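Local atomic coordinates of elastase inhibitor AFUEI (Aspergillus fumigatus Af293, PDB entry 3W0E), a protein that inhibits serine elastases, among them the elastase of Aspergillus fumigatus itself, which it blocks non-competitively, and human leukocyte elastase. Residues 50-55 and 63-68. Sequence-based numbering, arbitrary orientation.
Sequences SRLNIQ and ISAHCA
Leu52–Gln55 and Ile63–Cys67 lie on the two arms, strands 52-56 and 62-67, of the C-terminal antiparallel beta hairpin of this I78-family inhibitor, and Arg51 and Asn53 bind the carboxylate that ends the chain. Arg51 grips the carboxylate of Ala68 side-on, one nitrogen to each oxygen. NE meets OXT of Ala68 in a salt bridge of 2.7 Å, almost straight at 175° and in the guanidinium plane. A bend at chi3 (55°) turns NE toward that oxygen. NH2 of Arg51 donates to O of Ala68 at 2.8 Å, on a lone pair. Ala68 N in turn donates to Arg51 O. Asn53 ND2 is a second donor to OXT of Ala68, also at 2.7 Å and near its own amide plane. The same ND2 donates to His66 O at 3.1 Å, from above the carbonyl plane. Asn53 N reaches that oxygen from the opposite face, so two bonds from one residue hold it. OD1 of Asn53 accepts from Arg35 on strand 34-37. The His66 ring lies over the Asn53 side chain, with CB of Asn53 4.2 Å from the ring centroid in a CH-pi contact. A water joins His66 ND1 to Gln55 OE1, while Gln55 NE2 donates to the backbone O of Glu46 of the second subunit, whose His66 stacks on this His66. At the turn end, Ile63 N and Ser64 N both donate to Gln55 O, a classic beta bulge. On the other face, Leu52 CD1 and Ile54 CD1 each pack 4.1 Å from Ala65 CB. Leu52 and Ala65 also pack against helix 2-15, to which Cys67 is tied by its disulfide with Cys5. The chain end is thus anchored by Arg51 and Asn53; Arg51 probably favours an ionised carboxylate, with Arg35 adding only a long, weak pairing.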
# COMPACT_ATOMS: atom_id res chain seq x y z
N SER A 50 -10.73 -1.19 -3.78
CA SER A 50 -10.80 -1.82 -5.11
C SER A 50 -9.69 -1.37 -6.06
O SER A 50 -9.52 -1.93 -7.14
CB SER A 50 -12.15 -1.53 -5.78
OG SER A 50 -13.25 -1.79 -4.91
N ARG A 51 -8.95 -0.34 -5.67
CA ARG A 51 -7.96 0.27 -6.56
C ARG A 51 -6.59 -0.38 -6.42
O ARG A 51 -6.03 -0.48 -5.31
CB ARG A 51 -7.86 1.77 -6.29
CG ARG A 51 -6.83 2.51 -7.20
CD ARG A 51 -7.03 3.99 -7.11
NE ARG A 51 -6.97 4.45 -5.73
CZ ARG A 51 -7.37 5.64 -5.31
NH1 ARG A 51 -7.83 6.54 -6.17
NH2 ARG A 51 -7.29 5.95 -4.01
N LEU A 52 -6.06 -0.86 -7.54
CA LEU A 52 -4.73 -1.44 -7.53
C LEU A 52 -3.74 -0.33 -7.84
O LEU A 52 -3.85 0.35 -8.86
CB LEU A 52 -4.61 -2.56 -8.56
CG LEU A 52 -3.21 -3.14 -8.73
CD1 LEU A 52 -2.65 -3.64 -7.39
CD2 LEU A 52 -3.23 -4.26 -9.76
N ASN A 53 -2.78 -0.15 -6.94
CA ASN A 53 -1.72 0.82 -7.15
C ASN A 53 -0.45 0.12 -7.54
O ASN A 53 0.03 -0.76 -6.84
CB ASN A 53 -1.47 1.65 -5.88
CG ASN A 53 -2.66 2.46 -5.47
OD1 ASN A 53 -2.96 3.48 -6.09
ND2 ASN A 53 -3.36 2.01 -4.44
N ILE A 54 0.10 0.50 -8.69
CA ILE A 54 1.36 -0.06 -9.15
C ILE A 54 2.41 1.03 -8.98
O ILE A 54 2.31 2.08 -9.60
CB ILE A 54 1.26 -0.43 -10.63
CG1 ILE A 54 0.13 -1.44 -10.85
CG2 ILE A 54 2.60 -0.99 -11.12
CD1 ILE A 54 0.42 -2.81 -10.31
N GLN A 55 3.40 0.78 -8.13
CA GLN A 55 4.38 1.80 -7.86
C GLN A 55 5.61 1.48 -8.68
O GLN A 55 6.12 0.35 -8.63
CB GLN A 55 4.72 1.82 -6.36
CG GLN A 55 5.55 3.03 -5.95
CD GLN A 55 5.34 3.42 -4.50
OE1 GLN A 55 4.71 2.70 -3.71
NE2 GLN A 55 5.87 4.58 -4.13
N ILE A 63 8.22 -1.45 -8.49
CA ILE A 63 8.85 -1.62 -7.18
C ILE A 63 7.89 -2.10 -6.11
O ILE A 63 8.33 -2.57 -5.06
CB ILE A 63 9.59 -0.35 -6.67
CG1 ILE A 63 8.63 0.83 -6.47
CG2 ILE A 63 10.74 0.04 -7.63
CD1 ILE A 63 9.37 2.16 -6.35
N SER A 64 6.58 -1.95 -6.35
CA SER A 64 5.61 -2.47 -5.39
C SER A 64 4.18 -2.33 -5.87
O SER A 64 3.92 -1.71 -6.90
CB SER A 64 5.76 -1.74 -4.05
OG SER A 64 5.17 -2.48 -2.99
N ALA A 65 3.25 -2.91 -5.11
CA ALA A 65 1.82 -2.76 -5.41
C ALA A 65 1.02 -2.89 -4.13
O ALA A 65 1.40 -3.62 -3.22
CB ALA A 65 1.37 -3.82 -6.43
N HIS A 66 -0.08 -2.15 -4.05
CA HIS A 66 -1.00 -2.30 -2.92
C HIS A 66 -2.36 -1.79 -3.33
O HIS A 66 -2.46 -0.99 -4.26
CB HIS A 66 -0.48 -1.58 -1.67
CG HIS A 66 -0.51 -0.08 -1.76
ND1 HIS A 66 0.43 0.64 -2.46
CD2 HIS A 66 -1.36 0.82 -1.22
CE1 HIS A 66 0.15 1.93 -2.36
NE2 HIS A 66 -0.93 2.07 -1.61
N CYS A 67 -3.40 -2.25 -2.64
CA CYS A 67 -4.74 -1.79 -2.92
C CYS A 67 -5.07 -0.63 -1.99
O CYS A 67 -4.93 -0.75 -0.77
CB CYS A 67 -5.74 -2.93 -2.78
SG CYS A 67 -5.38 -4.30 -3.87
N ALA A 68 -5.49 0.49 -2.57
CA ALA A 68 -5.85 1.67 -1.80
C ALA A 68 -6.20 2.83 -2.71
O ALA A 68 -6.79 3.83 -2.28
CB ALA A 68 -4.69 2.06 -0.85
OXT ALA A 68 -5.88 2.82 -3.90
O HOH W 1 2.84 0.61 -3.48